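PDB 1R5M: SIR4-interacting protein SIF2 from Saccharomyces cerevisiae, which antagonizes telomeric silencing and belongs to the Set3C corepressor complex, in which it acts as a WD-repeat subunit. Local coordinates for residues 39-50 and 412-423. Sequence-based numbering, arbitrary orientation.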
ATOM      1  N   LEU A  39      19.187  12.052  -3.512  1.00  9.94           N
ATOM      2  CA  LEU A  39      19.219  10.631  -3.834  1.00 10.16           C
ATOM      3  C   LEU A  39      19.654  10.302  -5.250  1.00 10.12           C
ATOM      4  O   LEU A  39      19.338  11.025  -6.200  1.00 11.31           O
ATOM      5  CB  LEU A  39      17.840  10.029  -3.561  1.00 10.62           C
ATOM      6  CG  LEU A  39      17.298  10.270  -2.147  1.00 11.41           C
ATOM      7  CD1 LEU A  39      15.874   9.739  -2.071  1.00 11.46           C
ATOM      8  CD2 LEU A  39      18.188   9.590  -1.101  1.00 10.14           C
ATOM      9  N   LYS A  40      20.371   9.192  -5.385  1.00 10.42           N
ATOM     10  CA  LYS A  40      20.856   8.747  -6.683  1.00 10.71           C
ATOM     11  C   LYS A  40      20.200   7.444  -7.110  1.00 11.87           C
ATOM     12  O   LYS A  40      19.845   6.609  -6.276  1.00 11.59           O
ATOM     13  CB  LYS A  40      22.369   8.524  -6.639  1.00 12.33           C
ATOM     14  CG  LYS A  40      22.778   7.302  -5.824  1.00 13.87           C
ATOM     15  CD  LYS A  40      24.286   7.140  -5.765  1.00 17.05           C
ATOM     16  CE  LYS A  40      24.658   5.896  -4.980  1.00 18.34           C
ATOM     17  NZ  LYS A  40      26.111   5.846  -4.665  1.00 24.20           N
ATOM     18  N   GLU A  41      20.044   7.273  -8.415  1.00 11.72           N
ATOM     19  CA  GLU A  41      19.489   6.036  -8.940  1.00 12.84           C
ATOM     20  C   GLU A  41      20.623   5.013  -8.952  1.00 13.69           C
ATOM     21  O   GLU A  41      21.759   5.346  -9.297  1.00 14.45           O
ATOM     22  CB  GLU A  41      18.975   6.241 -10.365  1.00 14.36           C
ATOM     23  CG  GLU A  41      18.721   4.938 -11.112  1.00 14.62           C
ATOM     24  CD  GLU A  41      18.201   5.156 -12.515  1.00 17.69           C
ATOM     25  OE1 GLU A  41      17.001   5.467 -12.665  1.00 16.83           O
ATOM     26  OE2 GLU A  41      18.998   5.022 -13.471  1.00 18.07           O
ATOM     27  N   ILE A  42      20.333   3.776  -8.558  1.00 12.58           N
ATOM     28  CA  ILE A  42      21.360   2.742  -8.583  1.00 12.83           C
ATOM     29  C   ILE A  42      21.028   1.667  -9.612  1.00 14.03           C
ATOM     30  O   ILE A  42      21.919   0.965 -10.087  1.00 14.54           O
ATOM     31  CB  ILE A  42      21.578   2.082  -7.196  1.00 13.30           C
ATOM     32  CG1 ILE A  42      20.255   1.572  -6.625  1.00 14.12           C
ATOM     33  CG2 ILE A  42      22.235   3.076  -6.254  1.00 14.06           C
ATOM     34  CD1 ILE A  42      20.425   0.731  -5.370  1.00 13.97           C
ATOM     35  N   VAL A  43      19.750   1.540  -9.956  1.00 13.65           N
ATOM     36  CA  VAL A  43      19.328   0.563 -10.958  1.00 14.06           C
ATOM     37  C   VAL A  43      18.210   1.124 -11.827  1.00 14.17           C
ATOM     38  O   VAL A  43      17.241   1.695 -11.325  1.00 14.38           O
ATOM     39  CB  VAL A  43      18.827  -0.761 -10.319  1.00 14.04           C
ATOM     40  CG1 VAL A  43      18.330  -1.706 -11.409  1.00 16.28           C
ATOM     41  CG2 VAL A  43      19.950  -1.425  -9.533  1.00 15.70           C
ATOM     42  N   LYS A  44      18.365   0.982 -13.137  1.00 13.61           N
ATOM     43  CA  LYS A  44      17.354   1.439 -14.075  1.00 15.33           C
ATOM     44  C   LYS A  44      16.492   0.233 -14.431  1.00 15.49           C
ATOM     45  O   LYS A  44      17.009  -0.814 -14.818  1.00 18.52           O
ATOM     46  CB  LYS A  44      18.006   2.002 -15.339  1.00 18.32           C
ATOM     47  CG  LYS A  44      17.033   2.218 -16.487  1.00 21.76           C
ATOM     48  CD  LYS A  44      17.721   2.819 -17.706  1.00 26.07           C
ATOM     49  CE  LYS A  44      18.073   4.277 -17.472  1.00 28.86           C
ATOM     50  NZ  LYS A  44      16.858   5.095 -17.175  1.00 30.20           N
ATOM     51  N   LEU A  45      15.180   0.377 -14.280  1.00 14.20           N
ATOM     52  CA  LEU A  45      14.253  -0.707 -14.598  1.00 13.57           C
ATOM     53  C   LEU A  45      13.521  -0.380 -15.885  1.00 13.72           C
ATOM     54  O   LEU A  45      13.652   0.721 -16.419  1.00 15.49           O
ATOM     55  CB  LEU A  45      13.207  -0.850 -13.490  1.00 12.44           C
ATOM     56  CG  LEU A  45      13.696  -1.064 -12.059  1.00 13.81           C
ATOM     57  CD1 LEU A  45      12.515  -0.994 -11.102  1.00 13.61           C
ATOM     58  CD2 LEU A  45      14.398  -2.409 -11.959  1.00 14.73           C
ATOM     59  N   ASP A  46      12.768  -1.344 -16.400  1.00 13.48           N
ATOM     60  CA  ASP A  46      11.950  -1.078 -17.569  1.00 13.81           C
ATOM     61  C   ASP A  46      10.780  -0.348 -16.925  1.00 13.54           C
ATOM     62  O   ASP A  46      10.771  -0.156 -15.704  1.00 13.47           O
ATOM     63  CB  ASP A  46      11.437  -2.373 -18.210  1.00 15.46           C
ATOM     64  CG  ASP A  46      12.526  -3.143 -18.922  1.00 19.12           C
ATOM     65  OD1 ASP A  46      13.363  -2.498 -19.585  1.00 19.23           O
ATOM     66  OD2 ASP A  46      12.534  -4.389 -18.830  1.00 20.54           O
ATOM     67  N   ASN A  47       9.801   0.066 -17.715  1.00 12.92           N
ATOM     68  CA  ASN A  47       8.650   0.732 -17.124  1.00 13.57           C
ATOM     69  C   ASN A  47       7.946  -0.251 -16.203  1.00 13.29           C
ATOM     70  O   ASN A  47       7.822  -1.433 -16.524  1.00 14.33           O
ATOM     71  CB  ASN A  47       7.668   1.199 -18.198  1.00 13.30           C
ATOM     72  CG  ASN A  47       6.312   1.574 -17.623  1.00 15.13           C
ATOM     73  OD1 ASN A  47       5.390   0.755 -17.591  1.00 14.97           O
ATOM     74  ND2 ASN A  47       6.191   2.810 -17.145  1.00 15.03           N
ATOM     75  N   ILE A  48       7.503   0.235 -15.051  1.00 12.65           N
ATOM     76  CA  ILE A  48       6.776  -0.612 -14.115  1.00 11.68           C
ATOM     77  C   ILE A  48       5.524   0.127 -13.674  1.00 12.34           C
ATOM     78  O   ILE A  48       5.496   1.356 -13.632  1.00 12.84           O
ATOM     79  CB  ILE A  48       7.616  -0.985 -12.865  1.00 11.89           C
ATOM     80  CG1 ILE A  48       8.012   0.272 -12.087  1.00 10.52           C
ATOM     81  CG2 ILE A  48       8.845  -1.784 -13.285  1.00 12.95           C
ATOM     82  CD1 ILE A  48       8.575  -0.032 -10.709  1.00 11.53           C
ATOM     83  N   VAL A  49       4.479  -0.631 -13.364  1.00 10.74           N
ATOM     84  CA  VAL A  49       3.218  -0.048 -12.930  1.00 11.47           C
ATOM     85  C   VAL A  49       3.256   0.191 -11.424  1.00 12.21           C
ATOM     86  O   VAL A  49       2.849   1.248 -10.940  1.00 14.60           O
ATOM     87  CB  VAL A  49       2.045  -0.982 -13.285  1.00 11.33           C
ATOM     88  CG1 VAL A  49       0.745  -0.406 -12.765  1.00 12.85           C
ATOM     89  CG2 VAL A  49       1.975  -1.161 -14.799  1.00 12.90           C
ATOM     90  N   SER A  50       3.744  -0.806 -10.695  1.00 11.85           N
ATOM     91  CA  SER A  50       3.878  -0.727  -9.244  1.00 11.67           C
ATOM     92  C   SER A  50       4.880  -1.799  -8.843  1.00 10.27           C
ATOM     93  O   SER A  50       5.265  -2.634  -9.662  1.00  9.39           O
ATOM     94  CB  SER A  50       2.537  -0.988  -8.555  1.00 13.35           C
ATOM     95  OG  SER A  50       2.149  -2.344  -8.692  1.00 15.79           O
ATOM     96  N   ALA A 412       7.998   3.911  -9.375  1.00 10.50           N
ATOM     97  CA  ALA A 412       7.259   3.552 -10.575  1.00 10.86           C
ATOM     98  C   ALA A 412       6.701   4.794 -11.260  1.00 10.86           C
ATOM     99  O   ALA A 412       5.826   5.470 -10.717  1.00 10.07           O
ATOM    100  CB  ALA A 412       6.117   2.588 -10.217  1.00 12.76           C
ATOM    101  N   TYR A 413       7.224   5.104 -12.443  1.00 10.77           N
ATOM    102  CA  TYR A 413       6.740   6.253 -13.204  1.00 10.80           C
ATOM    103  C   TYR A 413       5.598   5.772 -14.090  1.00 12.06           C
ATOM    104  O   TYR A 413       5.537   4.595 -14.452  1.00 14.46           O
ATOM    105  CB  TYR A 413       7.852   6.853 -14.074  1.00 10.78           C
ATOM    106  CG  TYR A 413       8.927   7.572 -13.293  1.00 10.16           C
ATOM    107  CD1 TYR A 413      10.071   6.901 -12.855  1.00 10.31           C
ATOM    108  CD2 TYR A 413       8.804   8.926 -12.993  1.00 11.61           C
ATOM    109  CE1 TYR A 413      11.067   7.566 -12.139  1.00 13.42           C
ATOM    110  CE2 TYR A 413       9.793   9.599 -12.274  1.00 12.41           C
ATOM    111  CZ  TYR A 413      10.919   8.913 -11.854  1.00 13.26           C
ATOM    112  OH  TYR A 413      11.899   9.576 -11.148  1.00 16.12           O
ATOM    113  N   SER A 414       4.700   6.680 -14.453  1.00 12.40           N
ATOM    114  CA  SER A 414       3.550   6.300 -15.265  1.00 14.38           C
ATOM    115  C   SER A 414       3.903   5.785 -16.652  1.00 14.52           C
ATOM    116  O   SER A 414       3.323   4.804 -17.116  1.00 16.55           O
ATOM    117  CB  SER A 414       2.575   7.477 -15.394  1.00 14.57           C
ATOM    118  OG  SER A 414       3.074   8.480 -16.257  1.00 21.70           O
ATOM    119  N   LEU A 415       4.870   6.423 -17.303  1.00 14.14           N
ATOM    120  CA  LEU A 415       5.252   6.040 -18.658  1.00 13.75           C
ATOM    121  C   LEU A 415       6.705   5.625 -18.866  1.00 14.15           C
ATOM    122  O   LEU A 415       6.978   4.635 -19.553  1.00 15.16           O
ATOM    123  CB  LEU A 415       4.915   7.188 -19.614  1.00 15.77           C
ATOM    124  CG  LEU A 415       3.427   7.534 -19.706  1.00 17.31           C
ATOM    125  CD1 LEU A 415       3.236   8.869 -20.408  1.00 19.50           C
ATOM    126  CD2 LEU A 415       2.699   6.420 -20.442  1.00 18.40           C
ATOM    127  N   GLN A 416       7.639   6.369 -18.282  1.00 13.38           N
ATOM    128  CA  GLN A 416       9.050   6.049 -18.462  1.00 12.67           C
ATOM    129  C   GLN A 416       9.542   4.898 -17.599  1.00 12.91           C
ATOM    130  O   GLN A 416       8.778   4.276 -16.857  1.00 13.54           O
ATOM    131  CB  GLN A 416       9.927   7.285 -18.224  1.00 13.97           C
ATOM    132  CG  GLN A 416       9.907   7.830 -16.809  1.00 14.59           C
ATOM    133  CD  GLN A 416      10.859   8.999 -16.632  1.00 16.00           C
ATOM    134  OE1 GLN A 416      11.186   9.696 -17.593  1.00 17.51           O
ATOM    135  NE2 GLN A 416      11.294   9.230 -15.403  1.00 12.96           N
ATOM    136  N   GLU A 417      10.833   4.621 -17.710  1.00 13.24           N
ATOM    137  CA  GLU A 417      11.453   3.535 -16.972  1.00 13.61           C
ATOM    138  C   GLU A 417      11.391   3.722 -15.466  1.00 12.81           C
ATOM    139  O   GLU A 417      11.447   4.845 -14.963  1.00 13.77           O
ATOM    140  CB  GLU A 417      12.908   3.386 -17.413  1.00 15.99           C
ATOM    141  CG  GLU A 417      13.048   2.999 -18.877  1.00 20.92           C
ATOM    142  CD  GLU A 417      14.482   3.008 -19.349  1.00 26.07           C
ATOM    143  OE1 GLU A 417      15.148   4.054 -19.197  1.00 29.06           O
ATOM    144  OE2 GLU A 417      14.944   1.972 -19.878  1.00 29.76           O
ATOM    145  N   GLY A 418      11.262   2.607 -14.755  1.00 12.41           N
ATOM    146  CA  GLY A 418      11.231   2.654 -13.306  1.00 12.47           C
ATOM    147  C   GLY A 418      12.637   2.931 -12.812  1.00 12.02           C
ATOM    148  O   GLY A 418      13.603   2.857 -13.575  1.00 11.75           O
ATOM    149  N   SER A 419      12.765   3.231 -11.528  1.00 11.32           N
ATOM    150  CA  SER A 419      14.069   3.539 -10.965  1.00 11.07           C
ATOM    151  C   SER A 419      14.220   3.049  -9.534  1.00 11.90           C
ATOM    152  O   SER A 419      13.316   3.215  -8.719  1.00 13.82           O
ATOM    153  CB  SER A 419      14.286   5.058 -11.009  1.00 13.43           C
ATOM    154  OG  SER A 419      15.514   5.433 -10.413  1.00 17.67           O
ATOM    155  N   VAL A 420      15.355   2.426  -9.235  1.00 10.82           N
ATOM    156  CA  VAL A 420      15.629   1.993  -7.873  1.00 10.28           C
ATOM    157  C   VAL A 420      16.654   2.998  -7.368  1.00 11.68           C
ATOM    158  O   VAL A 420      17.698   3.199  -7.994  1.00 12.61           O
ATOM    159  CB  VAL A 420      16.228   0.572  -7.810  1.00 11.83           C
ATOM    160  CG1 VAL A 420      16.574   0.220  -6.369  1.00 11.57           C
ATOM    161  CG2 VAL A 420      15.224  -0.434  -8.365  1.00 12.66           C
ATOM    162  N   VAL A 421      16.347   3.642  -6.250  1.00 10.64           N
ATOM    163  CA  VAL A 421      17.240   4.641  -5.680  1.00 12.07           C
ATOM    164  C   VAL A 421      17.792   4.192  -4.339  1.00 11.96           C
ATOM    165  O   VAL A 421      17.128   3.477  -3.589  1.00 12.20           O
ATOM    166  CB  VAL A 421      16.511   5.990  -5.492  1.00 13.58           C
ATOM    167  CG1 VAL A 421      15.953   6.464  -6.829  1.00 15.74           C
ATOM    168  CG2 VAL A 421      15.395   5.848  -4.473  1.00 16.01           C
ATOM    169  N   ALA A 422      19.016   4.608  -4.040  1.00 11.03           N
ATOM    170  CA  ALA A 422      19.645   4.246  -2.779  1.00 11.44           C
ATOM    171  C   ALA A 422      19.304   5.279  -1.715  1.00 11.29           C
ATOM    172  O   ALA A 422      19.326   6.479  -1.979  1.00 12.05           O
ATOM    173  CB  ALA A 422      21.156   4.163  -2.954  1.00 12.75           C
ATOM    174  N   ILE A 423      18.980   4.804  -0.516  1.00 10.97           N
ATOM    175  CA  ILE A 423      18.655   5.693   0.591  1.00 11.84           C
ATOM    176  C   ILE A 423      19.778   5.560   1.616  1.00 12.60           C
ATOM    177  O   ILE A 423      19.916   4.524   2.264  1.00 13.16           O
ATOM    178  CB  ILE A 423      17.320   5.300   1.262  1.00 11.09           C
ATOM    179  CG1 ILE A 423      16.218   5.137   0.207  1.00 11.51           C
ATOM    180  CG2 ILE A 423      16.933   6.351   2.287  1.00 11.93           C
ATOM    181  CD1 ILE A 423      15.919   6.391  -0.597  1.00 13.69           C
TER
HETATM  182  O   HOH W   1      21.350   8.108  -2.750  1.00 11.88           O
HETATM  183  O   HOH W   2      15.385   4.766 -14.613  1.00 16.62           O
HETATM  184  O   HOH W   3      12.706  -0.273 -21.145  1.00 35.37           O
HETATM  185  O   HOH W   4       8.063   3.115 -14.361  1.00 11.67           O
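Glu-41 reaches across to Ser-419 on the neighbouring strand. Its chain is extended, with CG anti to the backbone N (chi1 165°), and this carries OE1 to Ser-419 OG at 2.7 Å. The hydroxyl donates to the anti lone pair of OE1; the same Ser-419 hydroxyl is also hydrogen-bonded to Tyr-388 OH. A water joins OE1 to Lys-44 NZ and Gly-418 O. Lys-44 bends at its last two torsions, which bring NZ over the Glu-417 carboxylate in a salt bridge, 2.8 Å from OE1 and from above the carboxylate plane. Without the carboxylate, as with an alanine at Glu-41, the Ser-419 hydroxyl would probably lose this acceptor and the water one of its three partners. Strand 40-44 pairs antiparallel with strand 419-422, which places the N-terminal strand beside the last WD repeat and closes the ring of the beta-propeller. A classic beta bulge interrupts the pairing: Val-420 O accepts from both Ile-42 N and Val-43 N. Val-420 CG1 lies 3.9 Å from Ile-42 CG1, and its CG2 meets Leu-45 CD1. Ile-42 CG2 rests on Ala-422 CB at 3.6 Å. Farther along, Asn-47 ND2 donates to Gln-416 O (3.0 Å), nearly within its own amide plane. Ile-48 lays CG1 against Ala-412 CB at 3.5 Å.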